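Local coordinates for uncharacterized protein (Nostoc punctiforme, PDB 2QDR) that is of unknown function but, with its double-stranded beta-helix fold of the cupin type, may act as a dioxygenase, at residues A[136-141]-A[181-186]; A[112-117]-A[159-164]; A[104-109]-A[140-145]. One frame throughout, in Å; residues are numbered along the deposited sequence.

Contact 1: residues A[136-141]-A[181-186]; sequences FIPAGV and SDFIPA
Phe136 and Ile184 form an antiparallel hydrogen-bonded pair. Phe136 N donates to Ile184 O at 3.0 Å. Ile184 N returns a bond to Phe136 O at 3.1 Å. The two side chains leave on the same face of the sheet, where Phe136 CB lies 4.1 Å from Ile184 CB. The ring of Phe136 runs beside Asp182 and points the same way. Its CE1 is 4.0 Å from Asp182 CB, and ring and carboxylate planes stand 84° apart.

The Phe183 ring is held between two groups. Val141 CG1 sits over the centre of one face in a CH-pi contact, 3.7 Å from the ring centroid and 9° off the ring normal. Pro185 N lies over the opposite face. Phe183 CG is anti to its backbone N (chi1 -179°), on the carbonyl side. Pro138 crosses Phe183 at about a right angle, with Pro138 CD 3.7 Å from Phe183 CD1. Ile137 CA meets the edge of the ring. An alanine here would probably leave Val141 CG1 without its aromatic face and open a gap where the ring meets Pro138 CD and Ile137.

A type II turn from Pro138 to Val141 swings Val141 back over this ring. A hydrogen bond from Val141 N to Pro138 O, 3.1 Å, closes it. Gly140 takes a positive phi within it, where a side chain would collide with the preceding carbonyl oxygen. Further out, Phe267 of the second subunit meets the Phe183 ring, and Ser135 OG bonds to Ile184 O. The arrangement joins the end of strand 133-137 to the start of strand 184-188, neighbouring antiparallel strands in a sheet of the double-stranded beta-helix.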
loop_
_atom_site.group_PDB
_atom_site.type_symbol
_atom_site.label_atom_id
_atom_site.label_comp_id
_atom_site.label_asym_id
_atom_site.label_seq_id
_atom_site.Cartn_x
_atom_site.Cartn_y
_atom_site.Cartn_z
ATOM N N PHE A 136 -20.825 -9.424 -26.102
ATOM C CA PHE A 136 -20.390 -10.803 -26.327
ATOM C C PHE A 136 -21.668 -11.628 -26.258
ATOM O O PHE A 136 -22.309 -11.685 -25.209
ATOM C CB PHE A 136 -19.393 -11.343 -25.305
ATOM C CG PHE A 136 -18.992 -12.768 -25.578
ATOM C CD1 PHE A 136 -19.727 -13.831 -25.075
ATOM C CD2 PHE A 136 -17.900 -13.044 -26.373
ATOM C CE1 PHE A 136 -19.370 -15.146 -25.353
ATOM C CE2 PHE A 136 -17.527 -14.364 -26.654
ATOM C CZ PHE A 136 -18.264 -15.410 -26.139
ATOM N N ILE A 137 -22.011 -12.270 -27.365
ATOM C CA ILE A 137 -23.205 -13.078 -27.484
ATOM C C ILE A 137 -22.783 -14.539 -27.648
ATOM O O ILE A 137 -22.399 -14.945 -28.749
ATOM C CB ILE A 137 -24.058 -12.615 -28.686
ATOM C CG1 ILE A 137 -24.322 -11.104 -28.599
ATOM C CG2 ILE A 137 -25.369 -13.432 -28.764
ATOM C CD1 ILE A 137 -24.960 -10.512 -29.828
ATOM N N PRO A 138 -22.835 -15.333 -26.558
ATOM C CA PRO A 138 -22.451 -16.740 -26.677
ATOM C C PRO A 138 -23.387 -17.474 -27.611
ATOM O O PRO A 138 -24.539 -17.063 -27.766
ATOM C CB PRO A 138 -22.602 -17.297 -25.251
ATOM C CG PRO A 138 -22.848 -16.145 -24.370
ATOM C CD PRO A 138 -23.255 -14.986 -25.192
ATOM N N ALA A 139 -22.879 -18.528 -28.239
ATOM C CA ALA A 139 -23.665 -19.326 -29.166
ATOM C C ALA A 139 -24.861 -19.871 -28.432
ATOM O O ALA A 139 -24.713 -20.384 -27.328
ATOM C CB ALA A 139 -22.843 -20.469 -29.725
ATOM N N GLY A 140 -26.044 -19.710 -29.016
ATOM C CA GLY A 140 -27.285 -20.206 -28.427
ATOM C C GLY A 140 -28.073 -19.207 -27.603
ATOM O O GLY A 140 -29.220 -19.477 -27.265
ATOM N N VAL A 141 -27.474 -18.069 -27.259
ATOM C CA VAL A 141 -28.162 -17.045 -26.478
ATOM C C VAL A 141 -29.019 -16.222 -27.410
ATOM O O VAL A 141 -28.528 -15.738 -28.419
ATOM C CB VAL A 141 -27.180 -16.108 -25.727
ATOM C CG1 VAL A 141 -27.927 -14.942 -25.036
ATOM C CG2 VAL A 141 -26.346 -16.922 -24.725
ATOM N N SER A 181 -23.934 -17.696 -18.931
ATOM C CA SER A 181 -23.079 -17.010 -17.967
ATOM C C SER A 181 -22.177 -16.014 -18.660
ATOM O O SER A 181 -22.023 -14.899 -18.213
ATOM C CB SER A 181 -22.174 -18.006 -17.279
ATOM O OG SER A 181 -22.928 -19.104 -16.852
ATOM N N ASP A 182 -21.633 -16.420 -19.802
ATOM C CA ASP A 182 -20.723 -15.601 -20.593
ATOM C C ASP A 182 -21.393 -14.446 -21.360
ATOM O O ASP A 182 -20.680 -13.663 -21.995
ATOM C CB ASP A 182 -19.972 -16.505 -21.590
ATOM C CG ASP A 182 -19.222 -17.666 -20.901
ATOM O OD1 ASP A 182 -18.671 -17.489 -19.792
ATOM O OD2 ASP A 182 -19.195 -18.769 -21.486
ATOM N N PHE A 183 -22.724 -14.307 -21.283
ATOM C CA PHE A 183 -23.451 -13.244 -22.002
ATOM C C PHE A 183 -23.249 -11.826 -21.440
ATOM O O PHE A 183 -23.622 -11.533 -20.306
ATOM C CB PHE A 183 -24.951 -13.622 -22.086
ATOM C CG PHE A 183 -25.824 -12.621 -22.828
ATOM C CD1 PHE A 183 -25.499 -12.197 -24.110
ATOM C CD2 PHE A 183 -27.042 -12.217 -22.298
ATOM C CE1 PHE A 183 -26.323 -11.305 -24.811
ATOM C CE2 PHE A 183 -27.884 -11.337 -22.998
ATOM C CZ PHE A 183 -27.523 -10.884 -24.254
ATOM N N ILE A 184 -22.626 -10.972 -22.254
ATOM C CA ILE A 184 -22.356 -9.575 -21.943
ATOM C C ILE A 184 -23.272 -8.848 -22.919
ATOM O O ILE A 184 -22.871 -8.608 -24.054
ATOM C CB ILE A 184 -20.864 -9.208 -22.123
ATOM C CG1 ILE A 184 -19.987 -10.103 -21.231
ATOM C CG2 ILE A 184 -20.616 -7.695 -21.819
ATOM C CD1 ILE A 184 -18.493 -9.904 -21.394
ATOM N N PRO A 185 -24.528 -8.550 -22.512
ATOM C CA PRO A 185 -25.462 -7.882 -23.450
ATOM C C PRO A 185 -25.024 -6.515 -23.982
ATOM O O PRO A 185 -25.181 -6.266 -25.175
ATOM C CB PRO A 185 -26.761 -7.732 -22.626
ATOM C CG PRO A 185 -26.381 -7.953 -21.222
ATOM C CD PRO A 185 -25.180 -8.840 -21.219
ATOM N N ALA A 186 -24.481 -5.660 -23.121
ATOM C CA ALA A 186 -24.052 -4.330 -23.542
ATOM C C ALA A 186 -23.103 -3.720 -22.531
ATOM O O ALA A 186 -23.478 -3.555 -21.376
ATOM C CB ALA A 186 -25.263 -3.420 -23.735
#

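Contact 2: residues A[112-117]-A[159-164]; sequences DLEIFV and MENGSV
Glu114 and Asn161 start with similar first torsions. In each, CG is anti to the carbonyl carbon, at chi1 -42° in Glu114 and -57° in Asn161. The Glu114 chain then stays extended beyond CG and crosses Asn161 at about a right angle. The setting is an antiparallel strand pair of the cupin-type double-stranded beta-helix, 113-117 beside 154-160.

Glu114 and Met159, a selenomethionine, make the hydrogen-bonded pair. Glu114 N bonds to Met159 O at 3.0 Å, and Met159 N bonds to Glu114 O at 3.0 Å. Leu113 and Glu160 form the adjoining non-hydrogen-bonded pair, on the other face. Beyond the end of strand 154-160, Asn161 N still reaches Asp112 O at 2.9 Å.

Met159 bends at its third torsion. Its CE lies 3.6 Å from Glu114 CB and 4.3 Å from Phe116 CB. Phe282 and Arg284 of strand 279-285 also touch Met159.

The buried Glu114 carboxylate has several partners. Tyr134 OH bonds to OE1. Arg211 and Arg284 form salt bridges with OE2. Arg284 also bonds to Asn161 OD1, which is likely to help hold the amide. Asn161 ND2 donates to the anti lone pair of Glu114 OE2 at 2.7 Å, with the oxygen close to the amide plane.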
loop_
_atom_site.group_PDB
_atom_site.type_symbol
_atom_site.label_atom_id
_atom_site.label_comp_id
_atom_site.label_asym_id
_atom_site.label_seq_id
_atom_site.Cartn_x
_atom_site.Cartn_y
_atom_site.Cartn_z
ATOM N N ASP A 112 -20.223 -18.269 -31.259
ATOM C CA ASP A 112 -19.962 -17.141 -30.370
ATOM C C ASP A 112 -19.710 -15.906 -31.248
ATOM O O ASP A 112 -18.969 -15.998 -32.240
ATOM C CB ASP A 112 -18.762 -17.388 -29.448
ATOM C CG ASP A 112 -18.969 -18.543 -28.489
ATOM O OD1 ASP A 112 -20.091 -19.082 -28.395
ATOM O OD2 ASP A 112 -17.984 -18.915 -27.823
ATOM N N LEU A 113 -20.345 -14.784 -30.890
ATOM C CA LEU A 113 -20.260 -13.523 -31.627
ATOM C C LEU A 113 -19.860 -12.327 -30.754
ATOM O O LEU A 113 -20.499 -12.079 -29.742
ATOM C CB LEU A 113 -21.622 -13.248 -32.284
ATOM C CG LEU A 113 -21.940 -11.905 -32.969
ATOM C CD1 LEU A 113 -20.887 -11.472 -33.988
ATOM C CD2 LEU A 113 -23.309 -11.981 -33.628
ATOM N N GLU A 114 -18.809 -11.602 -31.143
ATOM C CA GLU A 114 -18.389 -10.413 -30.409
ATOM C C GLU A 114 -18.644 -9.243 -31.338
ATOM O O GLU A 114 -18.449 -9.351 -32.550
ATOM C CB GLU A 114 -16.939 -10.447 -29.987
ATOM C CG GLU A 114 -16.534 -11.779 -29.465
ATOM C CD GLU A 114 -15.259 -11.743 -28.663
ATOM O OE1 GLU A 114 -15.101 -10.861 -27.792
ATOM O OE2 GLU A 114 -14.444 -12.648 -28.870
ATOM N N ILE A 115 -19.078 -8.134 -30.746
ATOM C CA ILE A 115 -19.425 -6.919 -31.451
ATOM C C ILE A 115 -18.800 -5.744 -30.741
ATOM O O ILE A 115 -18.904 -5.673 -29.530
ATOM C CB ILE A 115 -20.970 -6.779 -31.451
ATOM C CG1 ILE A 115 -21.607 -7.926 -32.241
ATOM C CG2 ILE A 115 -21.463 -5.442 -32.019
ATOM C CD1 ILE A 115 -23.110 -7.904 -32.235
ATOM N N PHE A 116 -18.170 -4.840 -31.494
ATOM C CA PHE A 116 -17.564 -3.625 -30.951
ATOM C C PHE A 116 -17.854 -2.487 -31.925
ATOM O O PHE A 116 -17.381 -2.519 -33.057
ATOM C CB PHE A 116 -16.066 -3.774 -30.721
ATOM C CG PHE A 116 -15.447 -2.559 -30.091
ATOM C CD1 PHE A 116 -15.476 -2.397 -28.719
ATOM C CD2 PHE A 116 -14.862 -1.569 -30.868
ATOM C CE1 PHE A 116 -14.918 -1.274 -28.121
ATOM C CE2 PHE A 116 -14.306 -0.440 -30.286
ATOM C CZ PHE A 116 -14.326 -0.295 -28.904
ATOM N N VAL A 117 -18.571 -1.463 -31.462
ATOM C CA VAL A 117 -18.987 -0.340 -32.316
ATOM C C VAL A 117 -17.883 0.691 -32.557
ATOM O O VAL A 117 -17.402 1.316 -31.619
ATOM C CB VAL A 117 -20.224 0.371 -31.722
ATOM C CG1 VAL A 117 -20.697 1.533 -32.626
ATOM C CG2 VAL A 117 -21.360 -0.637 -31.495
HETATM N N MSE A 159 -17.005 -10.131 -35.006
HETATM C CA MSE A 159 -16.127 -11.269 -34.685
HETATM C C MSE A 159 -16.833 -12.612 -34.463
HETATM O O MSE A 159 -17.360 -12.872 -33.391
HETATM C CB MSE A 159 -15.320 -10.882 -33.439
HETATM C CG MSE A 159 -14.301 -9.795 -33.721
HETATM SE SE MSE A 159 -13.635 -8.863 -32.178
HETATM C CE MSE A 159 -15.210 -7.832 -31.708
ATOM N N GLU A 160 -16.811 -13.458 -35.486
ATOM C CA GLU A 160 -17.418 -14.791 -35.462
ATOM C C GLU A 160 -16.354 -15.744 -34.923
ATOM O O GLU A 160 -15.339 -15.911 -35.576
ATOM C CB GLU A 160 -17.851 -15.189 -36.862
ATOM C CG GLU A 160 -18.793 -14.179 -37.542
ATOM C CD GLU A 160 -19.223 -14.593 -38.934
ATOM O OE1 GLU A 160 -18.883 -15.711 -39.389
ATOM O OE2 GLU A 160 -19.905 -13.788 -39.586
ATOM N N ASN A 161 -16.572 -16.367 -33.759
ATOM C CA ASN A 161 -15.550 -17.232 -33.123
ATOM C C ASN A 161 -15.749 -18.746 -33.076
ATOM O O ASN A 161 -14.766 -19.480 -32.964
ATOM C CB ASN A 161 -15.372 -16.811 -31.664
ATOM C CG ASN A 161 -15.001 -15.361 -31.493
ATOM O OD1 ASN A 161 -14.477 -14.706 -32.396
ATOM N ND2 ASN A 161 -15.244 -14.857 -30.298
ATOM N N GLY A 162 -16.997 -19.205 -33.095
ATOM C CA GLY A 162 -17.334 -20.636 -33.032
ATOM C C GLY A 162 -16.591 -21.574 -33.970
ATOM O O GLY A 162 -15.990 -21.144 -34.968
ATOM N N SER A 163 -16.645 -22.867 -33.647
ATOM C CA SER A 163 -15.982 -23.904 -34.433
ATOM C C SER A 163 -16.600 -24.067 -35.823
ATOM O O SER A 163 -15.898 -24.380 -36.777
ATOM C CB SER A 163 -16.066 -25.225 -33.681
ATOM O OG SER A 163 -15.599 -25.051 -32.357
ATOM N N VAL A 164 -17.926 -23.894 -35.907
ATOM C CA VAL A 164 -18.653 -24.000 -37.168
ATOM C C VAL A 164 -18.844 -22.559 -37.650
ATOM O O VAL A 164 -18.714 -21.631 -36.856
ATOM C CB VAL A 164 -20.006 -24.690 -37.009
#

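Contact 3: residues A[104-109]-A[140-145]; sequences APSGIF and GVRIGS
Gly107 and Ile143 are joined by two backbone hydrogen bonds. Gly107 N donates to Ile143 O at 3.0 Å, and Ile143 N donates to Gly107 O, also at 3.0 Å. A third bond, Gly140 N to Phe109 O, is longer at 3.3 Å. The Gly107 carbonyl also receives a CA-H...O contact from Arg142 CA at 3.4 Å.

Gly107 has a positive phi. Any CB at these backbone angles would collide with Ser106 O, so the position suits glycine.

The pairing is antiparallel but short, a single bridge rather than a continuous strand pair. It ties the connection between strands 103-104 and 108-109 to the loop that leads from strand 133-137 to strand 146-149. These are outlying parts of the double-stranded beta-helix. The pairing is extended beyond the 140-145 loop, where Ala104 bonds to Trp146 through the backbone.

Side chains of the flanking residues pack across the bridge. Ser106 CB lies over one face of the Arg142 guanidinium, 3.5 Å from NH2. Arg142 is extended from CG to NE, and its guanidinium comes beside Ser106. Its NE bonds to Ala171 O, which probably limits the turning of the guanidinium. The backbone N of Arg142 bonds to Asp174 OD1. Ser106 O is taken by Tyr168 OH.

Toward the turn, Ile108 brings its CG2 branch against segment 140-145. CG2, anti to the carbonyl carbon and beside the backbone N, lies 3.7 Å from Arg142 CA and 4.1 Å from Arg142 CB. At the other end, Ser145 CB comes within 3.6 Å of Ala104 O.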
loop_
_atom_site.group_PDB
_atom_site.type_symbol
_atom_site.label_atom_id
_atom_site.label_comp_id
_atom_site.label_asym_id
_atom_site.label_seq_id
_atom_site.Cartn_x
_atom_site.Cartn_y
_atom_site.Cartn_z
ATOM N N ALA A 104 -33.151 -6.161 -38.111
ATOM C CA ALA A 104 -33.128 -7.621 -38.140
ATOM C C ALA A 104 -34.018 -8.210 -37.041
ATOM O O ALA A 104 -34.253 -7.561 -36.008
ATOM C CB ALA A 104 -31.695 -8.124 -37.998
ATOM N N PRO A 105 -34.502 -9.452 -37.250
ATOM C CA PRO A 105 -35.365 -10.089 -36.275
ATOM C C PRO A 105 -34.570 -10.727 -35.148
ATOM O O PRO A 105 -33.341 -10.824 -35.215
ATOM C CB PRO A 105 -36.063 -11.166 -37.100
ATOM C CG PRO A 105 -35.036 -11.582 -38.069
ATOM C CD PRO A 105 -34.246 -10.349 -38.394
ATOM N N SER A 106 -35.304 -11.154 -34.125
ATOM C CA SER A 106 -34.746 -11.812 -32.967
ATOM C C SER A 106 -34.382 -13.235 -33.345
ATOM O O SER A 106 -34.889 -13.769 -34.336
ATOM C CB SER A 106 -35.770 -11.828 -31.835
ATOM O OG SER A 106 -36.950 -12.513 -32.236
ATOM N N GLY A 107 -33.523 -13.848 -32.541
ATOM C CA GLY A 107 -33.087 -15.220 -32.768
ATOM C C GLY A 107 -31.764 -15.488 -32.113
ATOM O O GLY A 107 -31.343 -14.736 -31.235
ATOM N N ILE A 108 -31.123 -16.571 -32.537
ATOM C CA ILE A 108 -29.818 -16.976 -32.019
ATOM C C ILE A 108 -28.847 -17.073 -33.169
ATOM O O ILE A 108 -29.232 -16.898 -34.329
ATOM C CB ILE A 108 -29.870 -18.347 -31.271
ATOM C CG1 ILE A 108 -30.298 -19.505 -32.202
ATOM C CG2 ILE A 108 -30.794 -18.248 -30.081
ATOM C CD1 ILE A 108 -30.302 -20.872 -31.535
ATOM N N PHE A 109 -27.588 -17.321 -32.825
ATOM C CA PHE A 109 -26.533 -17.531 -33.792
ATOM C C PHE A 109 -25.859 -18.854 -33.408
ATOM O O PHE A 109 -25.744 -19.171 -32.225
ATOM C CB PHE A 109 -25.575 -16.359 -33.818
ATOM C CG PHE A 109 -26.234 -15.059 -34.163
ATOM C CD1 PHE A 109 -26.508 -14.735 -35.493
ATOM C CD2 PHE A 109 -26.571 -14.146 -33.174
ATOM C CE1 PHE A 109 -27.118 -13.529 -35.830
ATOM C CE2 PHE A 109 -27.180 -12.928 -33.503
ATOM C CZ PHE A 109 -27.456 -12.623 -34.832
ATOM N N GLY A 140 -26.044 -19.710 -29.016
ATOM C CA GLY A 140 -27.285 -20.206 -28.427
ATOM C C GLY A 140 -28.073 -19.207 -27.603
ATOM O O GLY A 140 -29.220 -19.477 -27.265
ATOM N N VAL A 141 -27.474 -18.069 -27.259
ATOM C CA VAL A 141 -28.162 -17.045 -26.478
ATOM C C VAL A 141 -29.019 -16.222 -27.410
ATOM O O VAL A 141 -28.528 -15.738 -28.419
ATOM C CB VAL A 141 -27.180 -16.108 -25.727
ATOM C CG1 VAL A 141 -27.927 -14.942 -25.036
ATOM C CG2 VAL A 141 -26.346 -16.922 -24.725
ATOM N N ARG A 142 -30.289 -16.054 -27.048
ATOM C CA ARG A 142 -31.242 -15.280 -27.843
ATOM C C ARG A 142 -31.094 -13.781 -27.658
ATOM O O ARG A 142 -30.961 -13.287 -26.545
ATOM C CB ARG A 142 -32.689 -15.652 -27.501
ATOM C CG ARG A 142 -33.761 -14.932 -28.331
ATOM C CD ARG A 142 -35.137 -15.361 -27.878
ATOM N NE ARG A 142 -36.201 -14.643 -28.588
ATOM C CZ ARG A 142 -36.610 -13.401 -28.317
ATOM N NH1 ARG A 142 -36.043 -12.657 -27.356
ATOM N NH2 ARG A 142 -37.588 -12.878 -29.046
ATOM N N ILE A 143 -31.175 -13.082 -28.786
ATOM C CA ILE A 143 -31.095 -11.643 -28.881
ATOM C C ILE A 143 -32.419 -11.229 -29.443
ATOM O O ILE A 143 -32.969 -11.947 -30.270
ATOM C CB ILE A 143 -29.993 -11.187 -29.856
ATOM C CG1 ILE A 143 -28.621 -11.709 -29.417
ATOM C CG2 ILE A 143 -29.950 -9.653 -30.000
ATOM C CD1 ILE A 143 -28.160 -11.226 -28.044
ATOM N N GLY A 144 -32.942 -10.085 -29.007
ATOM C CA GLY A 144 -34.216 -9.580 -29.516
ATOM C C GLY A 144 -33.998 -8.916 -30.873
ATOM O O GLY A 144 -32.909 -9.027 -31.451
ATOM N N SER A 145 -35.031 -8.238 -31.392
ATOM C CA SER A 145 -34.924 -7.525 -32.670
ATOM C C SER A 145 -33.821 -6.485 -32.533
ATOM O O SER A 145 -33.718 -5.835 -31.488
ATOM C CB SER A 145 -36.208 -6.778 -33.061
ATOM O OG SER A 145 -37.342 -7.613 -33.174
#

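Contact 2 lies nearest the centre of the chain, contact 1 is buried but further out, and contact 3 is only partly buried. Contacts 1 and 2 share one sheet, since strands 133-137 and 113-117 are neighbours in it. Ile137 N probably bonds to Leu113 O, and Ala139 N to Asp112 OD1. Contacts 1 and 3 share Gly140 and Val141. Ile143 CD1 packs on both Ile137 and Phe183. Segments 104-109 and 112-117 adjoin in sequence, but contacts 2 and 3 do not otherwise touch. The chemistry changes with place: buried charges and an amide in contact 2, aromatic and aliphatic packing in contact 1, mostly backbone bonds with glycines in contact 3.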